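PDB 4GJH: TNF receptor-associated factor 5 from Mus musculus, which probably acts as a trimeric adaptor that links receptors of the TNF receptor family to intracellular signalling through its TRAF domain. Local coordinates for residues C[103-108]-C[115-120]; C[25-30]-C[165-170]. All coordinates share one frame; numbering follows the deposited sequence.

Interaction 1: residues C[103-108]-C[115-120]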
ATOM      1  N   THR C 103     -21.003   8.601  -2.888  1.00 43.02           N
ATOM      2  CA  THR C 103     -22.026   7.576  -3.003  1.00 39.69           C
ATOM      3  C   THR C 103     -21.861   6.572  -1.884  1.00 38.71           C
ATOM      4  O   THR C 103     -20.756   6.122  -1.603  1.00 42.33           O
ATOM      5  CB  THR C 103     -21.980   6.856  -4.359  1.00 41.42           C
ATOM      6  OG1 THR C 103     -22.184   7.807  -5.415  1.00 46.76           O
ATOM      7  CG2 THR C 103     -23.070   5.790  -4.420  1.00 44.47           C
ATOM      8  N   LEU C 104     -22.980   6.254  -1.245  1.00 41.26           N
ATOM      9  CA  LEU C 104     -23.038   5.379  -0.088  1.00 44.21           C
ATOM     10  C   LEU C 104     -23.813   4.146  -0.484  1.00 44.39           C
ATOM     11  O   LEU C 104     -24.846   4.261  -1.146  1.00 48.18           O
ATOM     12  CB  LEU C 104     -23.779   6.077   1.046  1.00 40.81           C
ATOM     13  CG  LEU C 104     -23.114   7.342   1.583  1.00 39.85           C
ATOM     14  CD1 LEU C 104     -23.950   7.953   2.714  1.00 39.56           C
ATOM     15  CD2 LEU C 104     -21.735   6.990   2.076  1.00 35.00           C
ATOM     16  N   MET C 105     -23.331   2.974  -0.077  1.00 40.24           N
ATOM     17  CA  MET C 105     -23.940   1.725  -0.524  1.00 38.78           C
ATOM     18  C   MET C 105     -23.948   0.613   0.504  1.00 42.35           C
ATOM     19  O   MET C 105     -23.050   0.488   1.339  1.00 43.57           O
ATOM     20  CB  MET C 105     -23.253   1.201  -1.773  1.00 38.96           C
ATOM     21  CG  MET C 105     -23.400   2.067  -2.998  1.00 44.04           C
ATOM     22  SD  MET C 105     -22.712   1.205  -4.429  1.00 58.75           S
ATOM     23  CE  MET C 105     -21.176   2.116  -4.620  1.00 53.92           C
ATOM     24  N   LEU C 106     -24.995  -0.194   0.432  1.00 41.79           N
ATOM     25  CA  LEU C 106     -25.039  -1.455   1.135  1.00 36.17           C
ATOM     26  C   LEU C 106     -25.158  -2.480   0.025  1.00 43.65           C
ATOM     27  O   LEU C 106     -26.000  -2.343  -0.869  1.00 45.69           O
ATOM     28  CB  LEU C 106     -26.244  -1.519   2.078  1.00 36.72           C
ATOM     29  CG  LEU C 106     -26.649  -2.904   2.607  1.00 40.09           C
ATOM     30  CD1 LEU C 106     -25.650  -3.446   3.631  1.00 33.40           C
ATOM     31  CD2 LEU C 106     -28.037  -2.870   3.202  1.00 35.07           C
ATOM     32  N   LEU C 107     -24.307  -3.495   0.071  1.00 39.17           N
ATOM     33  CA  LEU C 107     -24.137  -4.359  -1.087  1.00 44.58           C
ATOM     34  C   LEU C 107     -25.036  -5.575  -1.054  1.00 50.32           C
ATOM     35  O   LEU C 107     -25.186  -6.226  -0.015  1.00 50.50           O
ATOM     36  CB  LEU C 107     -22.674  -4.783  -1.218  1.00 42.94           C
ATOM     37  CG  LEU C 107     -21.719  -3.605  -1.436  1.00 42.61           C
ATOM     38  CD1 LEU C 107     -20.315  -4.087  -1.684  1.00 26.52           C
ATOM     39  CD2 LEU C 107     -22.211  -2.792  -2.612  1.00 39.93           C
ATOM     40  N   ASP C 108     -25.631  -5.876  -2.201  1.00 49.00           N
ATOM     41  CA  ASP C 108     -26.438  -7.070  -2.330  1.00 47.58           C
ATOM     42  C   ASP C 108     -25.519  -8.246  -2.576  1.00 53.75           C
ATOM     43  O   ASP C 108     -24.831  -8.314  -3.603  1.00 56.80           O
ATOM     44  CB  ASP C 108     -27.432  -6.929  -3.476  1.00 52.98           C
ATOM     45  CG  ASP C 108     -28.240  -8.186  -3.692  1.00 66.37           C
ATOM     46  OD1 ASP C 108     -28.494  -8.919  -2.701  1.00 61.01           O
ATOM     47  OD2 ASP C 108     -28.611  -8.434  -4.857  1.00 71.64           O
ATOM     48  N   HIS C 115     -28.126  -3.471  -5.142  1.00 51.84           N
ATOM     49  CA  HIS C 115     -27.564  -2.744  -4.015  1.00 47.40           C
ATOM     50  C   HIS C 115     -28.428  -1.569  -3.632  1.00 43.74           C
ATOM     51  O   HIS C 115     -29.195  -1.066  -4.440  1.00 51.56           O
ATOM     52  CB  HIS C 115     -26.169  -2.236  -4.361  1.00 43.14           C
ATOM     53  CG  HIS C 115     -25.265  -3.293  -4.904  1.00 52.73           C
ATOM     54  ND1 HIS C 115     -24.582  -3.143  -6.091  1.00 50.50           N
ATOM     55  CD2 HIS C 115     -24.929  -4.517  -4.427  1.00 52.96           C
ATOM     56  CE1 HIS C 115     -23.860  -4.226  -6.322  1.00 51.91           C
ATOM     57  NE2 HIS C 115     -24.054  -5.077  -5.329  1.00 55.76           N
ATOM     58  N   ILE C 116     -28.277  -1.118  -2.398  1.00 40.91           N
ATOM     59  CA  ILE C 116     -28.912   0.119  -1.958  1.00 46.27           C
ATOM     60  C   ILE C 116     -27.934   1.283  -2.034  1.00 45.22           C
ATOM     61  O   ILE C 116     -26.906   1.305  -1.356  1.00 50.36           O
ATOM     62  CB  ILE C 116     -29.451  -0.001  -0.527  1.00 46.06           C
ATOM     63  CG1 ILE C 116     -30.617  -0.987  -0.496  1.00 46.82           C
ATOM     64  CG2 ILE C 116     -29.895   1.345  -0.022  1.00 41.08           C
ATOM     65  CD1 ILE C 116     -31.147  -1.251   0.888  1.00 51.04           C
ATOM     66  N   VAL C 117     -28.250   2.252  -2.867  1.00 37.24           N
ATOM     67  CA  VAL C 117     -27.300   3.311  -3.121  1.00 43.80           C
ATOM     68  C   VAL C 117     -27.907   4.701  -2.994  1.00 47.37           C
ATOM     69  O   VAL C 117     -28.931   4.995  -3.600  1.00 50.58           O
ATOM     70  CB  VAL C 117     -26.675   3.158  -4.518  1.00 42.69           C
ATOM     71  CG1 VAL C 117     -27.685   2.606  -5.480  1.00 40.12           C
ATOM     72  CG2 VAL C 117     -26.134   4.494  -5.007  1.00 53.60           C
ATOM     73  N   GLU C 118     -27.261   5.550  -2.202  1.00 48.27           N
ATOM     74  CA  GLU C 118     -27.657   6.947  -2.079  1.00 48.12           C
ATOM     75  C   GLU C 118     -26.468   7.796  -2.473  1.00 48.97           C
ATOM     76  O   GLU C 118     -25.359   7.538  -2.024  1.00 50.10           O
ATOM     77  CB  GLU C 118     -28.059   7.268  -0.640  1.00 51.60           C
ATOM     78  CG  GLU C 118     -29.338   6.582  -0.192  1.00 71.92           C
ATOM     79  CD  GLU C 118     -30.529   6.978  -1.050  1.00 81.69           C
ATOM     80  OE1 GLU C 118     -30.607   8.165  -1.436  1.00 80.00           O
ATOM     81  OE2 GLU C 118     -31.373   6.105  -1.355  1.00 77.84           O
ATOM     82  N   THR C 119     -26.681   8.803  -3.310  1.00 45.41           N
ATOM     83  CA  THR C 119     -25.579   9.661  -3.711  1.00 35.66           C
ATOM     84  C   THR C 119     -25.891  11.135  -3.473  1.00 41.87           C
ATOM     85  O   THR C 119     -27.052  11.524  -3.421  1.00 56.37           O
ATOM     86  CB  THR C 119     -25.209   9.428  -5.183  1.00 46.90           C
ATOM     87  OG1 THR C 119     -24.112  10.280  -5.555  1.00 57.48           O
ATOM     88  CG2 THR C 119     -26.386   9.715  -6.076  1.00 34.23           C
ATOM     89  N   PHE C 120     -24.864  11.962  -3.309  1.00 46.31           N
ATOM     90  CA  PHE C 120     -25.111  13.389  -3.134  1.00 53.78           C
ATOM     91  C   PHE C 120     -23.892  14.246  -3.428  1.00 48.13           C
ATOM     92  O   PHE C 120     -22.771  13.766  -3.388  1.00 50.23           O
ATOM     93  CB  PHE C 120     -25.649  13.683  -1.721  1.00 49.90           C
ATOM     94  CG  PHE C 120     -24.775  13.166  -0.626  1.00 56.02           C
ATOM     95  CD1 PHE C 120     -23.656  13.881  -0.219  1.00 65.75           C
ATOM     96  CD2 PHE C 120     -25.054  11.961  -0.008  1.00 57.93           C
ATOM     97  CE1 PHE C 120     -22.830  13.404   0.789  1.00 68.31           C
ATOM     98  CE2 PHE C 120     -24.238  11.478   0.997  1.00 58.16           C
ATOM     99  CZ  PHE C 120     -23.123  12.200   1.399  1.00 62.66           C
TER
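L104 and L106 pair with E118 and I116 through four backbone hydrogen bonds, and the antiparallel course agrees with strand axes 4.6 Å apart at their closest and 169° between their N-to-C directions. L104 N gives its hydrogen to E118 O (2.8 Å) in a nearly straight bond of 172°, and E118 N returns one to L104 O. L106 and I116 repeat this exchange, I116 N reaching L106 O at 3.0 Å. At the non-hydrogen-bonded pairs, M105 with V117 and T103 with T119, the CA atoms draw closer together, and M105 CA supplies a CA-H...O contact to I116 O.

On the face with T103, M105 and V117, M105 CG lies beside V117 CB (3.8 Å), the two side chains pointing the same way, while T103 CG2 meets V117 CG2 from the other strand. CG2 of T103 stands anti to its backbone N, on the carbonyl side, which brings it to this valine. The T119 hydroxyl is engaged beyond the pair, with V102 O and R101 NH1.

This is a beta hairpin of the TRAF-C (MATH) antiparallel sandwich. Its other face, bearing L104, L106, I116 and E118, meets F145 and V146 of strand 142-147 in the facing sheet. On that face L104 CD1 comes to the edge of the F120 ring, near its plane, touching CE2 at 3.9 Å.

Toward the connecting loop, L107 CD2 sits over one face of the H115 imidazole, offset toward the rim, in a CH-pi contact 3.9 Å from the ring centroid and 17° off the normal. L107 also packs on L93 of the second subunit. The D108 carboxylate turns to the loop, where OD2 accepts from N114 N.

Interaction 2: residues C[25-30]-C[165-170]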
ATOM      1  N   LYS C  25     -12.224   4.891  -2.721  1.00 41.71           N
ATOM      2  CA  LYS C  25     -13.174   3.795  -2.724  1.00 42.12           C
ATOM      3  C   LYS C  25     -12.986   2.993  -1.441  1.00 43.51           C
ATOM      4  O   LYS C  25     -11.870   2.588  -1.111  1.00 55.67           O
ATOM      5  CB  LYS C  25     -12.907   2.911  -3.941  1.00 48.26           C
ATOM      6  CG  LYS C  25     -14.129   2.412  -4.673  1.00 58.37           C
ATOM      7  CD  LYS C  25     -13.809   1.125  -5.461  1.00 92.28           C
ATOM      8  CE  LYS C  25     -13.323  -0.009  -4.531  1.00 88.51           C
ATOM      9  NZ  LYS C  25     -13.145  -1.336  -5.210  1.00 75.03           N
ATOM     10  N   LEU C  26     -14.064   2.770  -0.708  1.00 36.48           N
ATOM     11  CA  LEU C  26     -13.981   1.979   0.510  1.00 37.80           C
ATOM     12  C   LEU C  26     -14.984   0.857   0.469  1.00 40.48           C
ATOM     13  O   LEU C  26     -16.170   1.085   0.232  1.00 38.17           O
ATOM     14  CB  LEU C  26     -14.324   2.842   1.705  1.00 47.30           C
ATOM     15  CG  LEU C  26     -14.178   2.370   3.161  1.00 42.03           C
ATOM     16  CD1 LEU C  26     -15.326   2.784   4.096  1.00 39.77           C
ATOM     17  CD2 LEU C  26     -13.608   1.005   3.423  1.00 32.76           C
ATOM     18  N   ILE C  27     -14.515  -0.358   0.705  1.00 41.58           N
ATOM     19  CA  ILE C  27     -15.433  -1.463   0.949  1.00 40.87           C
ATOM     20  C   ILE C  27     -15.219  -1.954   2.367  1.00 35.16           C
ATOM     21  O   ILE C  27     -14.121  -2.320   2.760  1.00 36.10           O
ATOM     22  CB  ILE C  27     -15.271  -2.587  -0.067  1.00 36.42           C
ATOM     23  CG1 ILE C  27     -15.403  -2.006  -1.469  1.00 33.32           C
ATOM     24  CG2 ILE C  27     -16.299  -3.676   0.197  1.00 31.25           C
ATOM     25  CD1 ILE C  27     -15.846  -2.988  -2.467  1.00 42.35           C
ATOM     26  N   TRP C  28     -16.289  -1.927   3.138  1.00 40.12           N
ATOM     27  CA  TRP C  28     -16.214  -2.063   4.577  1.00 35.85           C
ATOM     28  C   TRP C  28     -16.969  -3.317   4.977  1.00 34.22           C
ATOM     29  O   TRP C  28     -18.193  -3.368   4.911  1.00 38.22           O
ATOM     30  CB  TRP C  28     -16.834  -0.821   5.218  1.00 26.84           C
ATOM     31  CG  TRP C  28     -16.789  -0.807   6.695  1.00 32.81           C
ATOM     32  CD1 TRP C  28     -16.108  -1.658   7.507  1.00 31.48           C
ATOM     33  CD2 TRP C  28     -17.469   0.110   7.557  1.00 34.01           C
ATOM     34  NE1 TRP C  28     -16.306  -1.319   8.824  1.00 27.94           N
ATOM     35  CE2 TRP C  28     -17.145  -0.236   8.877  1.00 29.73           C
ATOM     36  CE3 TRP C  28     -18.317   1.195   7.336  1.00 31.71           C
ATOM     37  CZ2 TRP C  28     -17.641   0.459   9.971  1.00 28.65           C
ATOM     38  CZ3 TRP C  28     -18.802   1.879   8.418  1.00 33.60           C
ATOM     39  CH2 TRP C  28     -18.458   1.509   9.721  1.00 34.80           C
ATOM     40  N   LYS C  29     -16.234  -4.346   5.366  1.00 36.91           N
ATOM     41  CA  LYS C  29     -16.864  -5.578   5.809  1.00 34.84           C
ATOM     42  C   LYS C  29     -17.249  -5.470   7.279  1.00 38.16           C
ATOM     43  O   LYS C  29     -16.412  -5.193   8.157  1.00 40.76           O
ATOM     44  CB  LYS C  29     -15.933  -6.782   5.583  1.00 34.72           C
ATOM     45  CG  LYS C  29     -16.356  -8.032   6.331  1.00 37.75           C
ATOM     46  CD  LYS C  29     -15.998  -9.314   5.610  1.00 35.48           C
ATOM     47  CE  LYS C  29     -14.720  -9.913   6.166  1.00 49.51           C
ATOM     48  NZ  LYS C  29     -14.554 -11.336   5.720  1.00 47.50           N
ATOM     49  N   VAL C  30     -18.524  -5.692   7.549  1.00 38.44           N
ATOM     50  CA  VAL C  30     -19.007  -5.676   8.919  1.00 40.68           C
ATOM     51  C   VAL C  30     -19.436  -7.076   9.366  1.00 43.05           C
ATOM     52  O   VAL C  30     -20.464  -7.601   8.937  1.00 39.28           O
ATOM     53  CB  VAL C  30     -20.139  -4.669   9.072  1.00 34.58           C
ATOM     54  CG1 VAL C  30     -20.542  -4.560  10.524  1.00 38.82           C
ATOM     55  CG2 VAL C  30     -19.674  -3.319   8.566  1.00 34.84           C
ATOM     56  N   PHE C 165     -21.720  -5.783   3.884  1.00 32.97           N
ATOM     57  CA  PHE C 165     -20.666  -4.974   3.298  1.00 36.32           C
ATOM     58  C   PHE C 165     -21.184  -3.598   2.931  1.00 39.23           C
ATOM     59  O   PHE C 165     -22.180  -3.473   2.211  1.00 43.59           O
ATOM     60  CB  PHE C 165     -20.097  -5.657   2.044  1.00 39.19           C
ATOM     61  CG  PHE C 165     -19.366  -6.937   2.332  1.00 37.68           C
ATOM     62  CD1 PHE C 165     -17.994  -6.947   2.480  1.00 34.21           C
ATOM     63  CD2 PHE C 165     -20.056  -8.126   2.474  1.00 37.47           C
ATOM     64  CE1 PHE C 165     -17.316  -8.122   2.747  1.00 36.44           C
ATOM     65  CE2 PHE C 165     -19.389  -9.303   2.742  1.00 41.86           C
ATOM     66  CZ  PHE C 165     -18.012  -9.299   2.878  1.00 42.39           C
ATOM     67  N   LEU C 166     -20.503  -2.565   3.418  1.00 32.96           N
ATOM     68  CA  LEU C 166     -20.843  -1.202   3.028  1.00 38.27           C
ATOM     69  C   LEU C 166     -19.775  -0.659   2.112  1.00 34.44           C
ATOM     70  O   LEU C 166     -18.607  -0.988   2.242  1.00 40.39           O
ATOM     71  CB  LEU C 166     -20.983  -0.266   4.233  1.00 36.42           C
ATOM     72  CG  LEU C 166     -21.887  -0.825   5.308  1.00 34.93           C
ATOM     73  CD1 LEU C 166     -21.838  -0.053   6.619  1.00 26.73           C
ATOM     74  CD2 LEU C 166     -23.284  -1.068   4.757  1.00 38.63           C
ATOM     75  N   LYS C 167     -20.186   0.201   1.196  1.00 34.39           N
ATOM     76  CA  LYS C 167     -19.275   0.765   0.233  1.00 39.62           C
ATOM     77  C   LYS C 167     -19.446   2.268   0.135  1.00 36.52           C
ATOM     78  O   LYS C 167     -20.542   2.762  -0.037  1.00 43.71           O
ATOM     79  CB  LYS C 167     -19.499   0.120  -1.138  1.00 38.68           C
ATOM     80  CG  LYS C 167     -18.621   0.701  -2.238  1.00 45.66           C
ATOM     81  CD  LYS C 167     -18.725  -0.112  -3.526  1.00 49.74           C
ATOM     82  CE  LYS C 167     -18.119   0.652  -4.696  1.00 56.57           C
ATOM     83  NZ  LYS C 167     -17.917  -0.201  -5.890  1.00 73.50           N
ATOM     84  N   VAL C 168     -18.349   2.995   0.245  1.00 38.60           N
ATOM     85  CA  VAL C 168     -18.355   4.417  -0.043  1.00 33.16           C
ATOM     86  C   VAL C 168     -17.510   4.658  -1.275  1.00 40.46           C
ATOM     87  O   VAL C 168     -16.442   4.066  -1.431  1.00 45.72           O
ATOM     88  CB  VAL C 168     -17.767   5.226   1.110  1.00 41.94           C
ATOM     89  CG1 VAL C 168     -17.751   6.701   0.761  1.00 34.51           C
ATOM     90  CG2 VAL C 168     -18.570   4.977   2.405  1.00 38.10           C
ATOM     91  N   ALA C 169     -17.983   5.518  -2.165  1.00 42.88           N
ATOM     92  CA  ALA C 169     -17.210   5.857  -3.354  1.00 36.81           C
ATOM     93  C   ALA C 169     -17.238   7.351  -3.585  1.00 40.38           C
ATOM     94  O   ALA C 169     -18.306   7.957  -3.733  1.00 52.02           O
ATOM     95  CB  ALA C 169     -17.743   5.134  -4.562  1.00 32.45           C
ATOM     96  N   VAL C 170     -16.055   7.942  -3.619  1.00 34.80           N
ATOM     97  CA  VAL C 170     -15.919   9.371  -3.830  1.00 38.45           C
ATOM     98  C   VAL C 170     -15.604   9.619  -5.293  1.00 38.72           C
ATOM     99  O   VAL C 170     -14.721   8.973  -5.849  1.00 51.21           O
ATOM    100  CB  VAL C 170     -14.796   9.947  -2.933  1.00 31.12           C
ATOM    101  CG1 VAL C 170     -14.463  11.365  -3.316  1.00 26.74           C
ATOM    102  CG2 VAL C 170     -15.207   9.877  -1.474  1.00 33.66           C
TER
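Strand 25-30 edges one sheet of the TRAF-C beta sandwich by pairing L26 and W28 with V168 and L166 of strand 165-170, the N-to-C directions lying 165° apart. Two hydrogen-bonded pairs establish the register. L26 N donates to V168 O (2.8 Å, 172°) and V168 N to L26 O, while W28 N reaches L166 O and L166 N returns to W28 O at 2.9 Å. The last of these donors is tilted 20° from the carbonyl plane. The non-hydrogen-bonded residues add CA-H...O contacts, as between K167 CA and L26 O.

The side chains of L26, W28, L166 and V168 face the sandwich interior, where L26 and V168 both touch F53 and A64 of the second sheet. W28 and L166 run side by side in the same direction, L166 CD1 meeting W28 CE3 at 3.8 Å. CG of W28 stands anti to the backbone N, and the turn about the CB-CG bond then brings CE3 to this leucine; V30 CG2 rests over one face of the indole, offset toward the rim.

On the outer face, F165 and K29 also lie alongside each other. K29 passes its aliphatic part by the phenyl, K29 CD 3.4 Å from F165 CE1, and its NZ donates to E89 O of the second subunit. I27 and F165 pack on F90 and L93 of that subunit, respectively, which places this face at the subunit contact. Further along, the two ammonium groups K25 NZ and K167 NZ stand 5.0 Å apart, a like-charge proximity that may slightly disfavour protonation of either.

From the N terminus, the chain leaves helix 3-19 and enters strand 25-30, whose partner, strand 165-170, comes 135 residues later. Interaction 2 therefore closes a long loop containing the whole second sheet, and interaction 1, a local hairpin with six residues between its segments, is nested inside that loop. The two contacts meet where strand 101-106 lies beside strand 164-170. There M105 O and K167 N are 2.9 Å apart, a probable hydrogen bond, and L106 CD1 packs against L166 CD2. Together they give the order 25-30, 164-170, 101-106, 116-121 across one sheet, joining the first and last strands to the hairpin 101-106/116-121, whose second strand forms the other edge.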